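Local coordinates for MHC class I protein (Ginglymostoma cirratum, PDB 6LUP) that probably presents peptides at the cell surface, as an MHC class I chain whose sheet and paired helices hold a bound peptide in a groove, at residues Gly1-Arg6 / Lys168-Gly173; Phe9-Ala14 / Glu69-Ala74; Val33-Asp38 / Gln63-Trp68; Gly97-Asp102 / Ser106-Val111; Val180-Thr185 / Asp257-Gln262. One frame throughout, in Å; residues are numbered along the deposited sequence.

Contact 1: Gly1-Arg6 / Lys168-Gly173; sequences GSHSLR and KYLKNG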
# COMPACT_ATOMS: atom_id res chain seq x y z
N GLY A 1 16.20 -7.16 13.45
CA GLY A 1 15.10 -6.62 12.59
C GLY A 1 14.63 -7.60 11.53
O GLY A 1 15.44 -8.27 10.88
N SER A 2 13.32 -7.66 11.36
CA SER A 2 12.67 -8.43 10.30
C SER A 2 12.66 -7.63 8.99
O SER A 2 12.47 -6.41 9.02
CB SER A 2 11.25 -8.78 10.74
OG SER A 2 10.49 -9.34 9.69
N HIS A 3 12.86 -8.30 7.86
CA HIS A 3 12.81 -7.65 6.55
C HIS A 3 12.04 -8.49 5.53
O HIS A 3 12.01 -9.72 5.63
CB HIS A 3 14.21 -7.32 6.02
CG HIS A 3 14.96 -6.33 6.86
ND1 HIS A 3 14.63 -4.99 6.90
CD2 HIS A 3 16.03 -6.48 7.67
CE1 HIS A 3 15.47 -4.36 7.71
NE2 HIS A 3 16.32 -5.25 8.19
N SER A 4 11.43 -7.83 4.54
CA SER A 4 10.61 -8.53 3.54
C SER A 4 10.80 -8.04 2.10
O SER A 4 11.11 -6.88 1.86
CB SER A 4 9.13 -8.46 3.92
OG SER A 4 8.63 -7.14 3.78
N LEU A 5 10.59 -8.96 1.16
CA LEU A 5 10.55 -8.63 -0.26
C LEU A 5 9.24 -9.18 -0.83
O LEU A 5 9.04 -10.40 -0.86
CB LEU A 5 11.76 -9.22 -0.99
CG LEU A 5 11.80 -9.23 -2.52
CD1 LEU A 5 11.78 -7.82 -3.11
CD2 LEU A 5 13.03 -9.98 -2.99
N ARG A 6 8.34 -8.30 -1.25
CA ARG A 6 7.00 -8.71 -1.66
C ARG A 6 6.57 -8.07 -2.98
O ARG A 6 6.89 -6.91 -3.24
CB ARG A 6 5.98 -8.39 -0.57
CG ARG A 6 6.29 -9.01 0.79
CD ARG A 6 5.46 -8.37 1.89
NE ARG A 6 5.63 -6.92 1.90
CZ ARG A 6 4.80 -6.06 2.48
NH1 ARG A 6 3.72 -6.49 3.12
NH2 ARG A 6 5.05 -4.75 2.42
N LYS A 168 20.62 -8.66 -0.92
CA LYS A 168 21.37 -7.77 -1.80
C LYS A 168 20.75 -6.38 -1.75
O LYS A 168 21.46 -5.38 -1.64
CB LYS A 168 21.37 -8.30 -3.23
CG LYS A 168 22.24 -7.50 -4.19
CD LYS A 168 21.90 -7.81 -5.63
CE LYS A 168 22.88 -7.13 -6.57
NZ LYS A 168 22.52 -7.36 -7.99
N TYR A 169 19.42 -6.32 -1.83
CA TYR A 169 18.69 -5.06 -1.76
C TYR A 169 18.96 -4.31 -0.45
O TYR A 169 19.18 -3.10 -0.47
CB TYR A 169 17.19 -5.29 -1.92
CG TYR A 169 16.77 -5.82 -3.28
CD1 TYR A 169 17.47 -5.50 -4.44
CD2 TYR A 169 15.63 -6.62 -3.40
CE1 TYR A 169 17.08 -5.98 -5.67
CE2 TYR A 169 15.23 -7.11 -4.63
CZ TYR A 169 15.95 -6.79 -5.76
OH TYR A 169 15.54 -7.27 -6.99
N LEU A 170 18.96 -5.04 0.66
CA LEU A 170 19.25 -4.46 1.97
C LEU A 170 20.65 -3.85 2.07
O LEU A 170 20.85 -2.85 2.74
CB LEU A 170 19.03 -5.48 3.09
CG LEU A 170 17.58 -5.87 3.37
CD1 LEU A 170 17.52 -7.14 4.20
CD2 LEU A 170 16.80 -4.76 4.05
N LYS A 171 21.62 -4.45 1.38
CA LYS A 171 22.95 -3.88 1.29
C LYS A 171 22.96 -2.64 0.39
O LYS A 171 23.40 -1.57 0.80
CB LYS A 171 23.97 -4.92 0.82
CG LYS A 171 25.33 -4.37 0.44
CD LYS A 171 26.03 -5.29 -0.56
CE LYS A 171 27.06 -4.54 -1.40
NZ LYS A 171 27.43 -5.31 -2.62
N ASN A 172 22.45 -2.78 -0.83
CA ASN A 172 22.48 -1.70 -1.83
C ASN A 172 21.56 -0.52 -1.53
O ASN A 172 21.83 0.60 -1.97
CB ASN A 172 22.19 -2.24 -3.23
CG ASN A 172 23.36 -3.02 -3.81
OD1 ASN A 172 23.17 -3.91 -4.65
ND2 ASN A 172 24.58 -2.68 -3.39
N GLY A 173 20.47 -0.77 -0.80
CA GLY A 173 19.54 0.29 -0.42
C GLY A 173 19.63 0.60 1.06
O GLY A 173 18.73 1.22 1.63
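L170 sets its CD2 methyl over one face of the imidazole of H3, 3.7 Å from the ring centroid and 17° off the ring normal, a CH-pi contact. It leans toward the rim of the ring, where ND1 of H3 lies 3.6 Å from CD2 of L170, while the twin methyl CD1 of L170 rests 3.8 Å from H3 CB. Both methyls thus touch H3, and the leucine also meets L100 of the neighbouring strand. H3 turns CG beside its own backbone N (chi1 -64°), which lays the ring in the path of the helix, and a hydrogen bond from ND1 to D28 fixes its rotation.

The arrangement belongs to the class I peptide-binding platform, in which a helix of the groove wall packs across the sheet that forms the floor. Here strand 3-6 stands for the floor and the end of helix 148-172 for the wall.

The preceding residue, Y169, makes the second touch, deeper along the strand at L5. Its ring is met at the edge by L5, whose CD1 comes 3.8 Å from CE2 of Y169, with CD2 of L5 also at 4.0 Å from that carbon. L5 itself is buried against C162 and L166 of the same helix. Beyond this apolar edge the Y169 hydroxyl reaches into the groove, where it is hydrogen-bonded to Y57 and to the backbone of the bound peptide.

Contact 2: Phe9-Ala14 / Glu69-Ala74; sequences FTWSTA and EPWGKA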
# COMPACT_ATOMS: atom_id res chain seq x y z
N PHE A 9 0.57 -8.13 -7.83
CA PHE A 9 0.15 -8.13 -9.22
C PHE A 9 -1.35 -7.90 -9.30
O PHE A 9 -2.12 -8.60 -8.63
CB PHE A 9 0.44 -9.49 -9.88
CG PHE A 9 1.88 -9.91 -9.86
CD1 PHE A 9 2.51 -10.29 -8.68
CD2 PHE A 9 2.60 -9.99 -11.05
CE1 PHE A 9 3.84 -10.71 -8.68
CE2 PHE A 9 3.92 -10.41 -11.06
CZ PHE A 9 4.55 -10.76 -9.87
N THR A 10 -1.78 -6.94 -10.11
CA THR A 10 -3.20 -6.72 -10.35
C THR A 10 -3.52 -6.75 -11.84
O THR A 10 -2.97 -5.97 -12.62
CB THR A 10 -3.70 -5.40 -9.75
OG1 THR A 10 -3.41 -5.37 -8.35
CG2 THR A 10 -5.21 -5.24 -9.93
N TRP A 11 -4.40 -7.67 -12.23
CA TRP A 11 -4.97 -7.71 -13.57
C TRP A 11 -6.41 -7.21 -13.52
O TRP A 11 -7.23 -7.74 -12.77
CB TRP A 11 -4.93 -9.12 -14.15
CG TRP A 11 -3.56 -9.66 -14.41
CD1 TRP A 11 -2.85 -9.59 -15.57
CD2 TRP A 11 -2.72 -10.38 -13.48
NE1 TRP A 11 -1.64 -10.21 -15.44
CE2 TRP A 11 -1.53 -10.70 -14.16
CE3 TRP A 11 -2.87 -10.77 -12.15
CZ2 TRP A 11 -0.48 -11.41 -13.55
CZ3 TRP A 11 -1.83 -11.48 -11.54
CH2 TRP A 11 -0.65 -11.79 -12.25
N SER A 12 -6.70 -6.20 -14.32
CA SER A 12 -8.06 -5.66 -14.43
C SER A 12 -8.64 -5.89 -15.82
O SER A 12 -7.91 -5.92 -16.81
CB SER A 12 -8.08 -4.16 -14.13
OG SER A 12 -7.70 -3.90 -12.80
N THR A 13 -9.95 -6.04 -15.87
CA THR A 13 -10.66 -6.18 -17.13
C THR A 13 -10.44 -4.92 -17.98
O THR A 13 -10.32 -3.82 -17.44
CB THR A 13 -12.17 -6.41 -16.89
OG1 THR A 13 -12.79 -6.78 -18.13
CG2 THR A 13 -12.84 -5.16 -16.34
N ALA A 14 -10.37 -5.10 -19.29
CA ALA A 14 -10.24 -3.96 -20.19
C ALA A 14 -11.38 -2.99 -19.92
O ALA A 14 -12.56 -3.33 -20.08
CB ALA A 14 -10.25 -4.42 -21.64
N GLU A 69 1.94 -10.84 -17.76
CA GLU A 69 0.92 -9.93 -18.31
C GLU A 69 -0.24 -10.64 -19.03
O GLU A 69 -1.40 -10.42 -18.67
CB GLU A 69 1.56 -8.86 -19.20
CG GLU A 69 0.56 -7.87 -19.78
CD GLU A 69 1.18 -6.85 -20.72
OE1 GLU A 69 2.39 -6.56 -20.59
OE2 GLU A 69 0.45 -6.33 -21.58
N PRO A 70 0.06 -11.46 -20.05
CA PRO A 70 -1.03 -12.19 -20.69
C PRO A 70 -1.69 -13.22 -19.76
O PRO A 70 -2.91 -13.40 -19.82
CB PRO A 70 -0.35 -12.89 -21.88
CG PRO A 70 1.10 -12.91 -21.54
CD PRO A 70 1.34 -11.66 -20.76
N TRP A 71 -0.88 -13.86 -18.92
CA TRP A 71 -1.34 -14.92 -18.02
C TRP A 71 -2.60 -14.52 -17.25
O TRP A 71 -3.63 -15.20 -17.34
CB TRP A 71 -0.22 -15.31 -17.05
CG TRP A 71 -0.59 -16.40 -16.07
CD1 TRP A 71 -0.65 -17.75 -16.32
CD2 TRP A 71 -0.91 -16.25 -14.68
NE1 TRP A 71 -1.00 -18.43 -15.18
CE2 TRP A 71 -1.17 -17.54 -14.16
CE3 TRP A 71 -1.02 -15.14 -13.83
CZ2 TRP A 71 -1.52 -17.75 -12.83
CZ3 TRP A 71 -1.37 -15.36 -12.50
CH2 TRP A 71 -1.62 -16.65 -12.01
N GLY A 72 -2.52 -13.41 -16.52
CA GLY A 72 -3.63 -12.93 -15.72
C GLY A 72 -4.85 -12.53 -16.53
O GLY A 72 -5.98 -12.73 -16.07
N LYS A 73 -4.64 -11.97 -17.71
CA LYS A 73 -5.76 -11.66 -18.60
C LYS A 73 -6.48 -12.94 -19.01
O LYS A 73 -7.70 -13.02 -18.93
CB LYS A 73 -5.32 -10.84 -19.82
CG LYS A 73 -6.50 -10.26 -20.59
CD LYS A 73 -6.15 -9.01 -21.37
CE LYS A 73 -6.02 -9.28 -22.86
NZ LYS A 73 -6.14 -8.01 -23.65
N ALA A 74 -5.71 -13.95 -19.43
CA ALA A 74 -6.28 -15.26 -19.75
C ALA A 74 -7.08 -15.79 -18.57
O ALA A 74 -8.17 -16.35 -18.75
CB ALA A 74 -5.18 -16.23 -20.14
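W11 and G72 make the central touch, a CH-pi contact at very short range. CA of G72 lies 3.2 Å from the centroid of the five-membered ring of W11 and 4° off its normal, so the helix backbone rests squarely on the indole. The backbones approach closely as well: the CA atoms of W11 and G72 are 5.8 Å apart, and the axes of strand 9-12 and helix segment 69-74 pass at 8.1 Å with a crossing angle of -53°.

A second aromatic contact is made further out on the same indole. W71 directs the edge of its six-membered ring at the face of the W11 six-membered ring in an offset edge-to-face pair, the planes 67° apart and CZ3 of W71 3.7 Å from CH2 of W11. The end of the W71 side chain comes nearer the strand than its root does. Its NE1 is hydrogen-bonded to the backbone of the bound peptide, so this tryptophan links floor and ligand.

Polar contact is slight by comparison. NE1 of W11 gives a weak hydrogen bond to the E69 carbonyl O, 3.2 Å away, and a further weak one to the O of W68.

Beneath an alpha helix of the MHC groove wall, then, an indole from the sheet is held by dispersion and ring electrostatics. Its lone N-H is shared between two carbonyls at the kinked turn of the helix, and neither bond alone would be expected to contribute much.

Contact 3: Val33-Asp38 / Gln63-Trp68; sequences VQYDSD and QTLRGW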
# COMPACT_ATOMS: atom_id res chain seq x y z
N VAL A 33 10.13 -1.01 -7.40
CA VAL A 33 9.92 -1.28 -8.83
C VAL A 33 8.44 -1.20 -9.21
O VAL A 33 7.55 -1.27 -8.35
CB VAL A 33 10.52 -2.63 -9.30
CG1 VAL A 33 12.05 -2.58 -9.31
CG2 VAL A 33 10.02 -3.81 -8.46
N GLN A 34 8.19 -1.03 -10.50
CA GLN A 34 6.84 -0.94 -11.05
C GLN A 34 6.87 -1.48 -12.46
O GLN A 34 7.86 -1.33 -13.18
CB GLN A 34 6.34 0.51 -11.03
CG GLN A 34 4.88 0.71 -11.45
CD GLN A 34 4.67 0.87 -12.95
OE1 GLN A 34 5.62 1.06 -13.72
NE2 GLN A 34 3.42 0.78 -13.38
N TYR A 35 5.76 -2.11 -12.85
CA TYR A 35 5.52 -2.52 -14.22
C TYR A 35 4.04 -2.32 -14.54
O TYR A 35 3.18 -2.55 -13.68
CB TYR A 35 5.92 -3.98 -14.40
CG TYR A 35 5.67 -4.55 -15.77
CD1 TYR A 35 4.40 -4.98 -16.15
CD2 TYR A 35 6.71 -4.69 -16.69
CE1 TYR A 35 4.16 -5.52 -17.41
CE2 TYR A 35 6.48 -5.23 -17.95
CZ TYR A 35 5.21 -5.64 -18.30
OH TYR A 35 4.97 -6.17 -19.54
N ASP A 36 3.74 -1.89 -15.77
CA ASP A 36 2.35 -1.89 -16.26
C ASP A 36 2.24 -2.27 -17.73
O ASP A 36 3.21 -2.20 -18.48
CB ASP A 36 1.62 -0.58 -15.95
CG ASP A 36 2.19 0.60 -16.70
OD1 ASP A 36 2.03 0.66 -17.94
OD2 ASP A 36 2.79 1.48 -16.05
N SER A 37 1.03 -2.65 -18.13
CA SER A 37 0.74 -3.14 -19.48
C SER A 37 0.72 -2.07 -20.57
O SER A 37 0.56 -2.40 -21.75
CB SER A 37 -0.58 -3.92 -19.48
OG SER A 37 -1.58 -3.21 -18.77
N ASP A 38 0.87 -0.80 -20.19
CA ASP A 38 1.00 0.28 -21.17
C ASP A 38 2.47 0.46 -21.56
O ASP A 38 2.81 0.39 -22.75
CB ASP A 38 0.41 1.59 -20.64
CG ASP A 38 -1.09 1.51 -20.39
OD1 ASP A 38 -1.79 0.77 -21.12
OD2 ASP A 38 -1.58 2.20 -19.46
N GLN A 63 11.17 -9.00 -18.87
CA GLN A 63 10.76 -10.24 -19.52
C GLN A 63 9.85 -11.10 -18.63
O GLN A 63 8.85 -11.66 -19.10
CB GLN A 63 11.98 -11.05 -19.96
CG GLN A 63 11.66 -12.38 -20.62
CD GLN A 63 10.92 -12.23 -21.94
OE1 GLN A 63 11.39 -11.55 -22.85
NE2 GLN A 63 9.76 -12.87 -22.05
N THR A 64 10.20 -11.20 -17.35
CA THR A 64 9.42 -11.96 -16.38
C THR A 64 7.98 -11.42 -16.33
O THR A 64 7.01 -12.19 -16.42
CB THR A 64 10.06 -11.86 -14.97
OG1 THR A 64 11.37 -12.43 -15.00
CG2 THR A 64 9.22 -12.57 -13.93
N LEU A 65 7.87 -10.11 -16.21
CA LEU A 65 6.57 -9.46 -16.09
C LEU A 65 5.79 -9.53 -17.40
O LEU A 65 4.56 -9.57 -17.39
CB LEU A 65 6.72 -8.02 -15.59
CG LEU A 65 6.68 -7.79 -14.07
CD1 LEU A 65 5.29 -7.99 -13.52
CD2 LEU A 65 7.67 -8.67 -13.32
N ARG A 66 6.52 -9.57 -18.52
CA ARG A 66 5.89 -9.76 -19.81
C ARG A 66 5.22 -11.13 -19.93
O ARG A 66 4.23 -11.26 -20.63
CB ARG A 66 6.88 -9.55 -20.95
CG ARG A 66 7.02 -8.08 -21.32
CD ARG A 66 8.27 -7.83 -22.13
NE ARG A 66 8.45 -6.41 -22.40
CZ ARG A 66 9.19 -5.93 -23.39
NH1 ARG A 66 9.81 -6.75 -24.22
NH2 ARG A 66 9.29 -4.62 -23.55
N GLY A 67 5.77 -12.12 -19.23
CA GLY A 67 5.15 -13.44 -19.15
C GLY A 67 3.91 -13.43 -18.28
O GLY A 67 2.91 -14.09 -18.58
N TRP A 68 3.96 -12.66 -17.19
CA TRP A 68 2.84 -12.54 -16.27
C TRP A 68 1.65 -11.79 -16.88
O TRP A 68 0.50 -12.08 -16.54
CB TRP A 68 3.26 -11.85 -14.97
CG TRP A 68 4.03 -12.70 -14.00
CD1 TRP A 68 5.35 -12.56 -13.65
CD2 TRP A 68 3.53 -13.81 -13.23
NE1 TRP A 68 5.70 -13.52 -12.73
CE2 TRP A 68 4.61 -14.30 -12.45
CE3 TRP A 68 2.29 -14.44 -13.13
CZ2 TRP A 68 4.48 -15.38 -11.58
CZ3 TRP A 68 2.16 -15.53 -12.27
CH2 TRP A 68 3.25 -15.99 -11.51
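Y35 of strand 33-36 faces L65 of helix 63-68, their CA atoms 7.3 Å apart, and no hydrogen bond joins the two segments. This is the sheet-and-helix layer of the class I alpha-1 region, where helix 55-82 lies over one half of the groove floor.

The ring of Y35 supplies the flat surface. CB of L65 stands over the centre of one face, 3.5 Å from the centroid and 11° off the normal, so the contact is CH-pi through the root of the leucine and not through its methyls. From there the two side chains run antiparallel to one another. L65 runs back toward CB of Y35, and it also packs on an apolar side chain of the bound peptide. The tyrosine, with CG anti to its N (chi1 178°), extends across the helix toward R66.

At its far end the ring passes R66, whose aliphatic part crosses it at about a right angle. The guanidinium continues outward, its NE hydrogen-bonded to the O of K40. The phenol oxygen has its polar partner one helical turn on, in the carboxylate of E69, while on its other flank CG of R66 lies only 3.3 Å from OH of Y35.

Contact 4: Gly97-Asp102 / Ser106-Val111; sequences GCELRD and SNTGFV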
# COMPACT_ATOMS: atom_id res chain seq x y z
N GLY A 97 5.95 -13.29 -1.81
CA GLY A 97 7.12 -12.72 -1.20
C GLY A 97 7.73 -13.59 -0.13
O GLY A 97 7.29 -14.72 0.09
N CYS A 98 8.74 -13.05 0.54
CA CYS A 98 9.48 -13.75 1.57
C CYS A 98 9.81 -12.79 2.69
O CYS A 98 9.84 -11.57 2.48
CB CYS A 98 10.76 -14.33 0.99
SG CYS A 98 11.84 -13.10 0.23
N GLU A 99 10.05 -13.33 3.88
CA GLU A 99 10.48 -12.53 5.02
C GLU A 99 11.75 -13.11 5.64
O GLU A 99 11.83 -14.31 5.91
CB GLU A 99 9.37 -12.44 6.06
CG GLU A 99 9.75 -11.65 7.30
CD GLU A 99 8.59 -11.47 8.25
OE1 GLU A 99 8.21 -12.45 8.93
OE2 GLU A 99 8.06 -10.34 8.31
N LEU A 100 12.73 -12.23 5.87
CA LEU A 100 14.00 -12.59 6.48
C LEU A 100 14.01 -12.19 7.95
O LEU A 100 13.69 -11.05 8.30
CB LEU A 100 15.14 -11.91 5.74
CG LEU A 100 16.58 -12.10 6.21
CD1 LEU A 100 17.11 -13.48 5.85
CD2 LEU A 100 17.46 -11.02 5.60
N ARG A 101 14.38 -13.14 8.81
CA ARG A 101 14.39 -12.93 10.25
C ARG A 101 15.76 -13.20 10.87
O ARG A 101 16.36 -14.24 10.62
CB ARG A 101 13.34 -13.81 10.92
CG ARG A 101 11.91 -13.56 10.46
CD ARG A 101 10.91 -14.27 11.35
NE ARG A 101 9.55 -14.14 10.85
CZ ARG A 101 8.52 -14.88 11.25
NH1 ARG A 101 7.31 -14.69 10.73
NH2 ARG A 101 8.68 -15.82 12.18
N ASP A 102 16.24 -12.24 11.66
CA ASP A 102 17.47 -12.42 12.45
C ASP A 102 17.13 -12.73 13.91
O ASP A 102 17.85 -13.49 14.57
CB ASP A 102 18.40 -11.20 12.34
CG ASP A 102 17.68 -9.86 12.51
OD1 ASP A 102 16.60 -9.82 13.15
OD2 ASP A 102 18.20 -8.84 12.00
N SER A 106 12.80 -18.73 11.85
CA SER A 106 12.63 -19.41 10.57
C SER A 106 12.09 -18.46 9.50
O SER A 106 11.10 -17.76 9.72
CB SER A 106 11.71 -20.62 10.73
OG SER A 106 11.93 -21.56 9.70
N ASN A 107 12.76 -18.44 8.35
CA ASN A 107 12.32 -17.63 7.21
C ASN A 107 10.97 -18.06 6.67
O ASN A 107 10.66 -19.25 6.64
CB ASN A 107 13.36 -17.67 6.08
CG ASN A 107 14.57 -16.80 6.36
OD1 ASN A 107 15.56 -16.86 5.63
ND2 ASN A 107 14.49 -15.98 7.40
N THR A 108 10.17 -17.09 6.25
CA THR A 108 8.83 -17.39 5.75
C THR A 108 8.66 -16.95 4.30
O THR A 108 9.46 -16.18 3.77
CB THR A 108 7.72 -16.76 6.63
OG1 THR A 108 7.70 -15.33 6.46
CG2 THR A 108 7.92 -17.10 8.10
N GLY A 109 7.61 -17.45 3.67
CA GLY A 109 7.30 -17.13 2.28
C GLY A 109 5.85 -17.43 2.00
O GLY A 109 5.22 -18.20 2.72
N PHE A 110 5.32 -16.81 0.95
CA PHE A 110 3.91 -16.95 0.61
C PHE A 110 3.67 -16.67 -0.87
O PHE A 110 4.39 -15.89 -1.48
CB PHE A 110 3.05 -16.00 1.45
CG PHE A 110 3.27 -14.54 1.15
CD1 PHE A 110 4.27 -13.82 1.81
CD2 PHE A 110 2.49 -13.88 0.20
CE1 PHE A 110 4.48 -12.48 1.54
CE2 PHE A 110 2.70 -12.53 -0.09
CZ PHE A 110 3.69 -11.83 0.58
N VAL A 111 2.66 -17.33 -1.41
CA VAL A 111 2.12 -16.98 -2.72
C VAL A 111 0.60 -17.19 -2.65
O VAL A 111 0.12 -18.28 -2.36
CB VAL A 111 2.81 -17.73 -3.89
CG1 VAL A 111 2.79 -19.24 -3.69
CG2 VAL A 111 2.19 -17.35 -5.23
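F110 lies flat over G97, its cross-strand partner. The backbone N of G97 stands over the centre of the ring, 3.5 Å above its plane, and CA of G97 makes a looser CH-pi contact over the same face. The phenylalanine attains this pose by placing CG between its own N and carbonyl carbon (chi1 67°), the crowded position, which folds the ring back across the neighbouring strand; because G97 carries no side chain, nothing stands in the way. An aromatic ring covering a cross-strand glycine is the arrangement called aromatic rescue of glycine.

On the side of the sheet that carries F110, E99 and T108 run alongside each other, with CB of E99 3.4 Å from OG1 of T108. R101 comes back over this pair. Its NE and NH1 both reach OE1 of E99, at 2.9 and 3.0 Å, a salt bridge within the one segment, made side-on to a single oxygen and lying in the guanidinium plane. That grip holds the guanidinium so that one of its faces meets CG2 of T108, 3.6 Å from NH1 of R101.

C98 points the other way, toward helix 148-172, where its SG is joined to C162 in a disulfide. Opposite it in the strand pair stands G109, and the CA atoms of C98 and G109 are 4.1 Å apart.

Four backbone hydrogen bonds, two each in the G97-F110 and E99-T108 pairs, tie the strands. The whole is an antiparallel beta hairpin of the class I groove floor, carrying the disulfide that fastens the floor to the wall helix.

Contact 5: Val180-Thr185 / Asp257-Gln262; sequences VKPSVT and DGLGQQ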
# COMPACT_ATOMS: atom_id res chain seq x y z
N VAL A 180 12.98 6.13 9.46
CA VAL A 180 13.06 7.56 9.77
C VAL A 180 11.99 7.91 10.80
O VAL A 180 10.82 7.54 10.66
CB VAL A 180 12.99 8.47 8.51
CG1 VAL A 180 11.89 8.03 7.56
CG2 VAL A 180 12.81 9.93 8.90
N LYS A 181 12.43 8.62 11.84
CA LYS A 181 11.57 8.96 12.97
C LYS A 181 10.46 9.94 12.58
O LYS A 181 10.64 10.75 11.66
CB LYS A 181 12.39 9.51 14.15
CG LYS A 181 13.01 10.89 13.94
CD LYS A 181 13.92 11.24 15.11
CE LYS A 181 14.82 12.43 14.81
NZ LYS A 181 14.14 13.74 14.96
N PRO A 182 9.31 9.84 13.26
CA PRO A 182 8.25 10.84 13.10
C PRO A 182 8.66 12.19 13.70
O PRO A 182 9.34 12.23 14.72
CB PRO A 182 7.09 10.25 13.91
CG PRO A 182 7.72 9.32 14.88
CD PRO A 182 8.90 8.75 14.16
N SER A 183 8.26 13.27 13.03
CA SER A 183 8.27 14.58 13.66
C SER A 183 6.86 14.77 14.21
O SER A 183 5.88 14.66 13.47
CB SER A 183 8.64 15.68 12.66
OG SER A 183 7.53 16.03 11.85
N VAL A 184 6.77 15.00 15.52
CA VAL A 184 5.46 15.03 16.18
C VAL A 184 5.06 16.41 16.71
O VAL A 184 5.90 17.17 17.21
CB VAL A 184 5.34 13.97 17.31
CG1 VAL A 184 5.82 12.60 16.82
CG2 VAL A 184 6.12 14.39 18.54
N THR A 185 3.77 16.70 16.60
CA THR A 185 3.18 17.93 17.10
C THR A 185 2.06 17.57 18.06
O THR A 185 1.33 16.60 17.84
CB THR A 185 2.64 18.78 15.92
OG1 THR A 185 3.74 19.44 15.28
CG2 THR A 185 1.65 19.84 16.39
N ASP A 257 9.93 2.38 15.49
CA ASP A 257 11.26 1.76 15.50
C ASP A 257 12.35 2.64 14.86
O ASP A 257 13.50 2.23 14.73
CB ASP A 257 11.22 0.34 14.93
CG ASP A 257 10.83 0.31 13.47
OD1 ASP A 257 10.96 1.35 12.79
OD2 ASP A 257 10.39 -0.77 13.01
N GLY A 258 11.96 3.85 14.46
CA GLY A 258 12.91 4.89 14.08
C GLY A 258 13.27 5.77 15.26
O GLY A 258 14.16 6.61 15.16
N LEU A 259 12.58 5.57 16.39
CA LEU A 259 12.85 6.35 17.60
C LEU A 259 13.86 5.65 18.50
O LEU A 259 14.83 6.28 18.95
CB LEU A 259 11.55 6.63 18.36
CG LEU A 259 10.54 7.55 17.66
CD1 LEU A 259 9.17 7.42 18.30
CD2 LEU A 259 11.01 9.00 17.67
N GLY A 260 13.64 4.37 18.77
CA GLY A 260 14.58 3.59 19.58
C GLY A 260 14.50 3.90 21.06
O GLY A 260 15.22 3.31 21.87
N GLN A 261 13.64 4.85 21.39
CA GLN A 261 13.31 5.19 22.76
C GLN A 261 11.95 5.87 22.70
O GLN A 261 11.69 6.65 21.79
CB GLN A 261 14.34 6.14 23.37
CG GLN A 261 14.43 6.08 24.89
CD GLN A 261 15.14 4.84 25.40
OE1 GLN A 261 16.25 4.53 24.97
NE2 GLN A 261 14.50 4.14 26.33
N GLN A 262 11.09 5.55 23.65
CA GLN A 262 9.74 6.08 23.66
C GLN A 262 9.77 7.60 23.68
O GLN A 262 10.51 8.21 24.46
CB GLN A 262 8.98 5.55 24.87
CG GLN A 262 7.50 5.31 24.61
CD GLN A 262 6.83 4.56 25.74
OE1 GLN A 262 6.32 3.46 25.54
NE2 GLN A 262 6.83 5.15 26.93
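L259 closes over P182 and K181 in the immunoglobulin C1-set domain of the chain. The meeting joins the lead-in to its first strand, 183-189, with the loop between its last two, 250-255 and 263-266. These elements belong to different sheets of the sandwich, so the contact bridges the two layers at one end of the domain.

The apolar contacts centre on the leucine. Its CG lies 4.0 Å from CD of P182, the two side chains crossing obliquely, and its CD2 branch reaches across to CB of K181 at 3.8 Å. L259 sets CG beside its backbone N (chi1 -66°), which tips both methyls toward the proline. P182 in turn rests on F202 and V254, and L259 also touches V254, so the pair sits at the margin of the domain's apolar interior, whose disulfide is formed by C197 and C252.

Backbone closeness is the second element. The CA atoms of K181 and G258 are only 4.4 Å apart, with the glycine backbone against the chain at K181. No hydrogen bond spans the segments.

Of the K181 side chain only the base takes part, for the rest leads away from the loop. Its CB packs 3.5 Å from the carbonyl O of G258.

Four of the five contacts build one peptide-binding platform, and contact 5 belongs to the separate immunoglobulin domain, its centre about 40 Å from that of contact 2. Contacts 1 and 2 use the two ends of strand 3-12, one under each wall helix, while contacts 2 and 3 share helix 55-82 and touch through E69 and Y35. Contact 4 lies beside contact 1 in the sheet, joined to it by backbone hydrogen bonds H3-L100 and L5-C98. Contact 3 is buried and contact 4 lies at the surface; the others are partly buried. Helix-on-sheet contacts rely on CH-pi and aromatic packing, the strand pair on backbone hydrogen bonds and a ring over a glycine, the loop contact on small apolar touches.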